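Side-chain contacts in sigma-54 interaction domain protein (Enterococcus faecalis, PDB 3GDW), which is of unknown function but probably binds ATP and DNA as part of a longer multidomain protein, this chain being its mannose/fructose-type PTS EIIA domain: residues L114-I117 / Y118-Q122; F78-M81 / L82-T86; K91-T94 / M95-T98. All blocks are in the same frame, centred on the assembly; numbering follows the deposited sequence.

Contact 1: residues L114-I117 / Y118-Q122; sequences LEDI and YQNIQ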
ATOM      1  N   LEU B 114      -3.190 -20.828  -5.269  1.00 19.70           N
ATOM      2  CA  LEU B 114      -2.494 -20.015  -4.271  1.00 20.06           C
ATOM      3  C   LEU B 114      -1.024 -19.798  -4.645  1.00 20.21           C
ATOM      4  O   LEU B 114      -0.493 -18.691  -4.510  1.00 20.13           O
ATOM      5  CB  LEU B 114      -2.588 -20.694  -2.890  1.00 20.31           C
ATOM      6  CG  LEU B 114      -2.042 -19.964  -1.646  1.00 20.13           C
ATOM      7  CD1 LEU B 114      -2.574 -18.514  -1.459  1.00 21.09           C
ATOM      8  CD2 LEU B 114      -2.302 -20.794  -0.396  1.00 21.98           C
ATOM      9  N   GLU B 115      -0.382 -20.870  -5.109  1.00 19.82           N
ATOM     10  CA  GLU B 115       1.022 -20.855  -5.506  1.00 20.65           C
ATOM     11  C   GLU B 115       1.293 -19.975  -6.727  1.00 19.73           C
ATOM     12  O   GLU B 115       2.276 -19.250  -6.747  1.00 19.89           O
ATOM     13  CB  GLU B 115       1.533 -22.296  -5.744  1.00 21.54           C
ATOM     14  CG  GLU B 115       1.707 -23.109  -4.453  1.00 26.00           C
ATOM     15  CD  GLU B 115       0.393 -23.652  -3.855  1.00 30.90           C
ATOM     16  OE1 GLU B 115       0.339 -23.810  -2.614  1.00 34.63           O
ATOM     17  OE2 GLU B 115      -0.584 -23.921  -4.594  1.00 30.73           O
ATOM     18  N   ASP B 116       0.407 -20.049  -7.720  0.50 19.27           N
ATOM     19  CA  ASP B 116       0.504 -19.261  -8.953  0.50 18.71           C
ATOM     20  C   ASP B 116       0.313 -17.770  -8.660  0.50 18.65           C
ATOM     21  O   ASP B 116       1.025 -16.921  -9.208  0.50 18.47           O
ATOM     22  CB  ASP B 116      -0.532 -19.781  -9.967  0.50 18.62           C
ATOM     23  CG  ASP B 116      -0.381 -19.168 -11.351  0.50 17.98           C
ATOM     24  OD1 ASP B 116       0.491 -18.300 -11.546  0.50 18.09           O
ATOM     25  OD2 ASP B 116      -1.151 -19.555 -12.255  0.50 17.55           O
ATOM     26  N   ILE B 117      -0.634 -17.461  -7.772  1.00 18.80           N
ATOM     27  CA  ILE B 117      -0.899 -16.109  -7.340  1.00 18.00           C
ATOM     28  C   ILE B 117       0.288 -15.559  -6.553  1.00 18.38           C
ATOM     29  O   ILE B 117       0.739 -14.436  -6.799  1.00 17.98           O
ATOM     30  CB  ILE B 117      -2.192 -15.990  -6.477  1.00 17.59           C
ATOM     31  CG1 ILE B 117      -3.440 -16.360  -7.302  1.00 16.48           C
ATOM     32  CG2 ILE B 117      -2.296 -14.545  -5.932  1.00 15.23           C
ATOM     33  CD1 ILE B 117      -4.732 -16.602  -6.444  1.00 13.83           C
ATOM     34  N   TYR B 118       0.798 -16.366  -5.623  1.00 19.34           N
ATOM     35  CA  TYR B 118       1.930 -15.972  -4.777  1.00 20.09           C
ATOM     36  C   TYR B 118       3.176 -15.661  -5.619  1.00 20.02           C
ATOM     37  O   TYR B 118       3.890 -14.687  -5.342  1.00 19.95           O
ATOM     38  CB  TYR B 118       2.237 -17.081  -3.756  1.00 20.69           C
ATOM     39  CG  TYR B 118       3.259 -16.685  -2.681  1.00 22.27           C
ATOM     40  CD1 TYR B 118       2.854 -16.032  -1.528  1.00 23.82           C
ATOM     41  CD2 TYR B 118       4.618 -17.006  -2.815  1.00 22.90           C
ATOM     42  CE1 TYR B 118       3.762 -15.669  -0.534  1.00 25.00           C
ATOM     43  CE2 TYR B 118       5.543 -16.644  -1.824  1.00 23.85           C
ATOM     44  CZ  TYR B 118       5.102 -15.990  -0.688  1.00 24.16           C
ATOM     45  OH  TYR B 118       5.969 -15.630   0.310  1.00 24.57           O
ATOM     46  N   GLN B 119       3.426 -16.494  -6.626  1.00 19.81           N
ATOM     47  CA  GLN B 119       4.569 -16.306  -7.533  1.00 20.09           C
ATOM     48  C   GLN B 119       4.416 -15.042  -8.336  1.00 19.71           C
ATOM     49  O   GLN B 119       5.361 -14.276  -8.432  1.00 20.59           O
ATOM     50  CB  GLN B 119       4.776 -17.490  -8.505  1.00 20.02           C
ATOM     51  CG  GLN B 119       5.948 -17.211  -9.512  1.00 22.43           C
ATOM     52  CD  GLN B 119       6.060 -18.232 -10.642  1.00 26.70           C
ATOM     53  OE1 GLN B 119       6.661 -19.291 -10.472  1.00 29.26           O
ATOM     54  NE2 GLN B 119       5.514 -17.901 -11.810  1.00 27.30           N
ATOM     55  N   ASN B 120       3.237 -14.815  -8.917  1.00 19.98           N
ATOM     56  CA  ASN B 120       3.016 -13.588  -9.710  1.00 19.86           C
ATOM     57  C   ASN B 120       3.113 -12.306  -8.881  1.00 19.41           C
ATOM     58  O   ASN B 120       3.590 -11.264  -9.360  1.00 18.71           O
ATOM     59  CB  ASN B 120       1.712 -13.648 -10.519  1.00 20.28           C
ATOM     60  CG  ASN B 120       1.848 -14.504 -11.787  1.00 23.66           C
ATOM     61  OD1 ASN B 120       2.142 -13.987 -12.865  1.00 27.96           O
ATOM     62  ND2 ASN B 120       1.657 -15.815 -11.657  1.00 25.58           N
ATOM     63  N   ILE B 121       2.680 -12.387  -7.627  1.00 18.72           N
ATOM     64  CA  ILE B 121       2.815 -11.256  -6.749  1.00 17.91           C
ATOM     65  C   ILE B 121       4.285 -11.013  -6.395  1.00 17.90           C
ATOM     66  O   ILE B 121       4.735  -9.861  -6.334  1.00 17.08           O
ATOM     67  CB  ILE B 121       1.949 -11.392  -5.478  1.00 17.96           C
ATOM     68  CG1 ILE B 121       0.455 -11.187  -5.820  1.00 18.23           C
ATOM     69  CG2 ILE B 121       2.385 -10.344  -4.453  1.00 17.68           C
ATOM     70  CD1 ILE B 121      -0.522 -11.474  -4.655  1.00 16.02           C
ATOM     71  N   GLN B 122       5.029 -12.087  -6.142  1.00 18.20           N
ATOM     72  CA  GLN B 122       6.452 -11.934  -5.903  1.00 18.84           C
ATOM     73  C   GLN B 122       7.127 -11.262  -7.091  1.00 18.52           C
ATOM     74  O   GLN B 122       7.946 -10.397  -6.909  1.00 19.60           O
ATOM     75  CB  GLN B 122       7.119 -13.272  -5.585  1.00 18.47           C
ATOM     76  CG  GLN B 122       8.604 -13.102  -5.358  1.00 19.97           C
ATOM     77  CD  GLN B 122       9.306 -14.413  -5.009  1.00 21.55           C
ATOM     78  OE1 GLN B 122       8.670 -15.446  -4.828  1.00 21.24           O
ATOM     79  NE2 GLN B 122      10.603 -14.355  -4.881  1.00 23.22           N
TER
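Asp116 O is gripped twice by Asn120, which sends both its backbone N and its side-chain ND2 back to the same carbonyl one turn earlier in helix 114-135. The ND2 bond (2.8 Å from Asn120 ND2 to Asp116 O) is almost perfectly straight at 178° and lies in the amide plane. Asn120 N (3.1 Å to Asp116 O) arrives at the opposite face of the carbonyl plane, so the oxygen is held between the two donors. With CG beside the backbone N (chi1 -78°), the Asn120 side chain folds back along the helix to reach it. The Asp116 carboxylate is modelled in two conformers. In the given one its plane is turned 47° from the amide, and OD2 forms a salt bridge with Arg112. Ile117 and Ile121 run side by side on the buried side, Ile117 CG2 meeting Ile121 CD1 at 3.8 Å, and both touch Leu67. Tyr118 points its ring away from this turn, where it makes a cation-pi contact with Lys91 and its OH bonds Gln132 of the second subunit. The straight ND2 bond probably fixes the rotation of the Asn120 amide, while Asp116 O accepts two bonds and the isoleucines give the turn its apolar side.

Contact 2: residues F78-M81 / L82-T86; sequences FGNM and LFEET
At the edge of the Phe83 ring, near its plane, sits the amide end of Asn80, three residues back along helix 78-86. The amide also crosses Glu84, four residues on, its plane inclined 62° to the carboxylate. Asn80 CG lies 4.1 Å from Glu84 CG, and the amide may be turned over in the model. Glu84 keeps CG beside its own backbone N (chi1 -65°) and bends again at chi2. This places Glu84 CG 3.2 Å from Asn80 O, next to the backbone bond that Glu84 N makes to that oxygen at 2.9 Å. On the buried side, Leu82 CG rests 3.7 Å from Phe78 O, and the Phe78 ring leads off to an edge-to-face contact with Tyr48. The extended Glu85 side chain reaches Arg52 (salt bridge) and the Tyr48 hydroxyl (hydrogen bond), tying the helix to helix 44-57. At the C-terminal end Leu82 O takes two bonds from Thr86. Thr86 OG1 comes from above the carbonyl plane (2.8 Å to Leu82 O) and Thr86 N from the opposite face; the same hydroxyl also bonds Ile88 N in the chain beyond. Helix 78-86 is the connecting helix of a beta-alpha-beta crossover between parallel strands 66-70 and 90-93, as belongs to the open alpha/beta fold of mannose-type EIIA domains.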
ATOM      1  N   PHE B  78      -0.409 -13.869  11.201  1.00 29.82           N
ATOM      2  CA  PHE B  78      -1.743 -14.501  11.180  1.00 29.59           C
ATOM      3  C   PHE B  78      -1.794 -15.652  10.196  1.00 29.58           C
ATOM      4  O   PHE B  78      -2.587 -16.572  10.367  1.00 29.08           O
ATOM      5  CB  PHE B  78      -2.872 -13.515  10.808  1.00 29.27           C
ATOM      6  CG  PHE B  78      -3.100 -12.424  11.807  1.00 29.09           C
ATOM      7  CD1 PHE B  78      -2.442 -12.412  13.036  1.00 28.02           C
ATOM      8  CD2 PHE B  78      -4.020 -11.421  11.525  1.00 28.59           C
ATOM      9  CE1 PHE B  78      -2.675 -11.396  13.963  1.00 28.93           C
ATOM     10  CE2 PHE B  78      -4.274 -10.403  12.446  1.00 28.82           C
ATOM     11  CZ  PHE B  78      -3.594 -10.381  13.663  1.00 30.57           C
ATOM     12  N   GLY B  79      -0.969 -15.584   9.156  1.00 29.84           N
ATOM     13  CA  GLY B  79      -0.988 -16.611   8.115  1.00 31.22           C
ATOM     14  C   GLY B  79      -0.676 -17.985   8.667  1.00 31.94           C
ATOM     15  O   GLY B  79      -1.435 -18.935   8.468  1.00 32.49           O
ATOM     16  N   ASN B  80       0.440 -18.089   9.376  1.00 32.44           N
ATOM     17  CA  ASN B  80       0.808 -19.352   9.955  1.00 33.74           C
ATOM     18  C   ASN B  80      -0.156 -19.718  11.084  1.00 33.33           C
ATOM     19  O   ASN B  80      -0.487 -20.889  11.245  1.00 33.59           O
ATOM     20  CB  ASN B  80       2.266 -19.352  10.429  1.00 33.99           C
ATOM     21  CG  ASN B  80       2.647 -20.638  11.142  1.00 37.32           C
ATOM     22  OD1 ASN B  80       2.363 -21.738  10.660  1.00 41.38           O
ATOM     23  ND2 ASN B  80       3.281 -20.507  12.308  1.00 40.12           N
HETATM   24  N   MSE B  81      -0.620 -18.722  11.841  1.00 32.86           N
HETATM   25  CA  MSE B  81      -1.566 -18.971  12.936  1.00 32.73           C
HETATM   26  C   MSE B  81      -2.842 -19.634  12.432  1.00 32.09           C
HETATM   27  O   MSE B  81      -3.329 -20.580  13.035  1.00 31.60           O
HETATM   28  CB  MSE B  81      -1.917 -17.677  13.669  1.00 33.05           C
HETATM   29  CG  MSE B  81      -1.051 -17.394  14.875  1.00 36.07           C
HETATM   30 SE   MSE B  81      -1.293 -15.557  15.494  0.75 42.15          SE
HETATM   31  CE  MSE B  81       0.327 -15.390  16.597  1.00 42.59           C
ATOM     32  N   LEU B  82      -3.379 -19.130  11.327  1.00 31.97           N
ATOM     33  CA  LEU B  82      -4.589 -19.700  10.730  1.00 32.45           C
ATOM     34  C   LEU B  82      -4.367 -21.112  10.230  1.00 32.50           C
ATOM     35  O   LEU B  82      -5.228 -21.972  10.399  1.00 33.02           O
ATOM     36  CB  LEU B  82      -5.067 -18.861   9.547  1.00 32.30           C
ATOM     37  CG  LEU B  82      -6.061 -17.723   9.627  1.00 31.93           C
ATOM     38  CD1 LEU B  82      -6.315 -17.261   8.165  1.00 28.94           C
ATOM     39  CD2 LEU B  82      -7.379 -18.095  10.338  1.00 29.66           C
ATOM     40  N   PHE B  83      -3.233 -21.346   9.574  1.00 33.43           N
ATOM     41  CA  PHE B  83      -2.895 -22.700   9.125  1.00 33.74           C
ATOM     42  C   PHE B  83      -2.813 -23.678  10.300  1.00 34.04           C
ATOM     43  O   PHE B  83      -3.403 -24.750  10.239  1.00 33.44           O
ATOM     44  CB  PHE B  83      -1.594 -22.753   8.318  1.00 33.60           C
ATOM     45  CG  PHE B  83      -1.134 -24.157   8.045  1.00 34.55           C
ATOM     46  CD1 PHE B  83      -1.803 -24.949   7.116  1.00 34.83           C
ATOM     47  CD2 PHE B  83      -0.068 -24.704   8.749  1.00 34.15           C
ATOM     48  CE1 PHE B  83      -1.397 -26.259   6.872  1.00 34.09           C
ATOM     49  CE2 PHE B  83       0.340 -26.014   8.518  1.00 34.13           C
ATOM     50  CZ  PHE B  83      -0.323 -26.793   7.577  1.00 34.81           C
ATOM     51  N   GLU B  84      -2.076 -23.305  11.350  1.00 35.03           N
ATOM     52  CA  GLU B  84      -1.958 -24.134  12.559  1.00 36.08           C
ATOM     53  C   GLU B  84      -3.323 -24.420  13.180  1.00 36.38           C
ATOM     54  O   GLU B  84      -3.570 -25.533  13.615  1.00 36.43           O
ATOM     55  CB  GLU B  84      -1.078 -23.463  13.622  1.00 36.42           C
ATOM     56  CG  GLU B  84       0.385 -23.276  13.259  1.00 37.83           C
ATOM     57  CD  GLU B  84       1.116 -24.581  13.049  1.00 39.93           C
ATOM     58  OE1 GLU B  84       1.023 -25.487  13.913  1.00 39.11           O
ATOM     59  OE2 GLU B  84       1.788 -24.691  12.000  1.00 41.82           O
ATOM     60  N   GLU B  85      -4.188 -23.404  13.243  1.00 36.69           N
ATOM     61  CA  GLU B  85      -5.490 -23.522  13.917  1.00 36.93           C
ATOM     62  C   GLU B  85      -6.566 -24.239  13.084  1.00 37.05           C
ATOM     63  O   GLU B  85      -7.339 -25.034  13.618  1.00 37.13           O
ATOM     64  CB  GLU B  85      -5.999 -22.146  14.387  1.00 36.52           C
ATOM     65  CG  GLU B  85      -7.327 -22.195  15.173  1.00 36.35           C
ATOM     66  CD  GLU B  85      -7.683 -20.878  15.866  1.00 36.70           C
ATOM     67  OE1 GLU B  85      -6.841 -19.944  15.884  1.00 34.83           O
ATOM     68  OE2 GLU B  85      -8.812 -20.782  16.406  1.00 37.13           O
ATOM     69  N   THR B  86      -6.624 -23.949  11.789  1.00 37.34           N
ATOM     70  CA  THR B  86      -7.679 -24.491  10.925  1.00 37.34           C
ATOM     71  C   THR B  86      -7.162 -25.583   9.977  1.00 37.24           C
ATOM     72  O   THR B  86      -7.944 -26.365   9.440  1.00 37.63           O
ATOM     73  CB  THR B  86      -8.340 -23.384  10.046  1.00 37.45           C
ATOM     74  OG1 THR B  86      -7.443 -23.027   8.995  1.00 36.43           O
ATOM     75  CG2 THR B  86      -8.685 -22.142  10.854  1.00 37.21           C
TER

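Contact 3: residues K91-T94 / M95-T98; sequences KAIT and MTST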
ATOM      1  N   LYS B  91      -1.011 -18.433   2.604  1.00 30.89           N
ATOM      2  CA  LYS B  91       0.201 -17.669   2.320  1.00 30.55           C
ATOM      3  C   LYS B  91      -0.141 -16.252   2.777  1.00 30.31           C
ATOM      4  O   LYS B  91      -1.284 -15.834   2.644  1.00 29.50           O
ATOM      5  CB  LYS B  91       0.561 -17.683   0.815  1.00 30.24           C
ATOM      6  CG  LYS B  91       1.059 -19.066   0.259  1.00 31.96           C
ATOM      7  CD  LYS B  91       2.558 -19.113   0.147  1.00 34.93           C
ATOM      8  CE  LYS B  91       3.081 -20.537  -0.045  1.00 37.94           C
ATOM      9  NZ  LYS B  91       4.571 -20.496  -0.143  1.00 38.65           N
ATOM     10  N   ALA B  92       0.835 -15.553   3.355  1.00 30.33           N
ATOM     11  CA  ALA B  92       0.673 -14.167   3.797  1.00 29.50           C
ATOM     12  C   ALA B  92       1.710 -13.254   3.117  1.00 29.30           C
ATOM     13  O   ALA B  92       2.880 -13.604   3.001  1.00 28.87           O
ATOM     14  CB  ALA B  92       0.796 -14.077   5.311  1.00 30.30           C
ATOM     15  N   ILE B  93       1.261 -12.100   2.644  1.00 28.05           N
ATOM     16  CA  ILE B  93       2.145 -11.167   1.954  1.00 27.33           C
ATOM     17  C   ILE B  93       2.010  -9.790   2.599  1.00 26.30           C
ATOM     18  O   ILE B  93       0.901  -9.257   2.674  1.00 26.57           O
ATOM     19  CB  ILE B  93       1.784 -11.110   0.438  1.00 28.03           C
ATOM     20  CG1 ILE B  93       2.176 -12.439  -0.223  1.00 27.30           C
ATOM     21  CG2 ILE B  93       2.450  -9.908  -0.261  1.00 28.85           C
ATOM     22  CD1 ILE B  93       1.688 -12.612  -1.645  1.00 29.20           C
ATOM     23  N   THR B  94       3.142  -9.240   3.057  0.50 25.84           N
ATOM     24  CA  THR B  94       3.226  -7.888   3.629  0.50 24.64           C
ATOM     25  C   THR B  94       3.425  -6.810   2.558  0.50 23.81           C
ATOM     26  O   THR B  94       3.646  -7.124   1.387  0.50 23.08           O
ATOM     27  CB  THR B  94       4.415  -7.746   4.630  0.50 25.16           C
ATOM     28  OG1 THR B  94       5.658  -7.969   3.954  0.50 25.62           O
ATOM     29  CG2 THR B  94       4.299  -8.717   5.762  0.50 25.10           C
HETATM   30  N   MSE B  95       3.362  -5.544   2.987  1.00 22.58           N
HETATM   31  CA  MSE B  95       3.679  -4.385   2.137  1.00 21.48           C
HETATM   32  C   MSE B  95       2.697  -4.302   0.966  1.00 20.57           C
HETATM   33  O   MSE B  95       3.041  -3.852  -0.113  1.00 19.59           O
HETATM   34  CB  MSE B  95       5.154  -4.420   1.660  1.00 21.66           C
HETATM   35  CG  MSE B  95       6.189  -4.510   2.772  1.00 22.58           C
HETATM   36 SE   MSE B  95       6.245  -2.913   3.924  0.50 25.11          SE
HETATM   37  CE  MSE B  95       6.241  -3.831   5.663  1.00 31.99           C
ATOM     38  N   THR B  96       1.477  -4.783   1.193  1.00 20.28           N
ATOM     39  CA  THR B  96       0.473  -4.848   0.134  1.00 20.92           C
ATOM     40  C   THR B  96       0.054  -3.437  -0.286  1.00 19.97           C
ATOM     41  O   THR B  96      -0.119  -2.571   0.549  1.00 20.07           O
ATOM     42  CB  THR B  96      -0.763  -5.635   0.581  1.00 20.77           C
ATOM     43  OG1 THR B  96      -0.376  -6.960   0.956  1.00 23.18           O
ATOM     44  CG2 THR B  96      -1.748  -5.746  -0.560  1.00 23.60           C
ATOM     45  N   SER B  97      -0.037  -3.208  -1.598  1.00 18.55           N
ATOM     46  CA  SER B  97      -0.520  -1.953  -2.149  1.00 16.80           C
ATOM     47  C   SER B  97      -1.703  -2.269  -3.091  1.00 15.70           C
ATOM     48  O   SER B  97      -2.016  -3.419  -3.315  1.00 14.24           O
ATOM     49  CB  SER B  97       0.614  -1.252  -2.914  1.00 16.47           C
ATOM     50  OG  SER B  97       0.262   0.094  -3.189  1.00 17.28           O
ATOM     51  N   THR B  98      -2.344  -1.234  -3.631  1.00 15.88           N
ATOM     52  CA  THR B  98      -3.552  -1.380  -4.478  1.00 14.45           C
ATOM     53  C   THR B  98      -3.360  -2.401  -5.600  1.00 14.33           C
ATOM     54  O   THR B  98      -4.212  -3.249  -5.815  1.00 13.45           O
ATOM     55  CB  THR B  98      -3.931  -0.006  -5.085  1.00 14.40           C
ATOM     56  OG1 THR B  98      -3.812   0.992  -4.069  1.00 14.42           O
ATOM     57  CG2 THR B  98      -5.371  -0.010  -5.586  1.00 13.05           C
TER
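Polar contact comes first from Ile93 O and Thr96 OG1, 3.1 Å apart, where the chain kinks at Met95 on leaving the strand. Thr96 OG1 has its hydrogen bond with Thr70 O on the adjoining strand, turned that way with OG1 beside its own backbone N (chi1 -59°). Thr94 O stands a little farther from Thr96 OG1, at 4.0 Å. The main-chain contribution is the kink itself: Met95 (selenomethionine) adopts a left-handed helical backbone (phi 63°, psi 30°), and no hydrogen bond links 91-94 to 95-98. Here strand 90-93, the outermost strand of this chain's parallel sheet on its side, ends, and Ser97, at the N-cap position, leads into helix 98-109 without making a capping bond through its side chain. This lies at the C-terminal ends of the strands, where connections of an open parallel alpha/beta sheet leave it. Van der Waals packing is modest. Thr94 and Met95 lie alongside each other, Thr94 CB 4.1 Å from Met95 CG. The Met95 chain, bent twice, packs on Met72 of its own chain and on Val128 of the second subunit. Across the dimer interface Thr94 OG1 bonds Gln132 NE2 of the second subunit, Ser97 OG bonds Thr96 O of the second subunit, and Thr98 OG1 bonds Asp71 OD2 of that subunit.

From the N terminus the contacts come in series: contact 2 in helix 78-86, contact 3 where strand 90-93 leaves the sheet, and contact 1 in helix 114-135. Each joins adjoining pieces of chain, so none closes a long loop, and none nests in or crosses another. Contact 2 meets contact 3 lightly, through Gly79 CA and Ala92 CB at 4.2 Å, where the helix lies against the strand that follows it. Contacts 1 and 3 pack more extensively: Tyr118 CE1 lies 3.6 Å from Ile93 CG1, and Ile121 CG2 lies 3.7 Å from Ile93 CD1. The helices of contacts 1 and 2 therefore both touch strand 90-93, and contacts 1 and 3 also reach the second subunit.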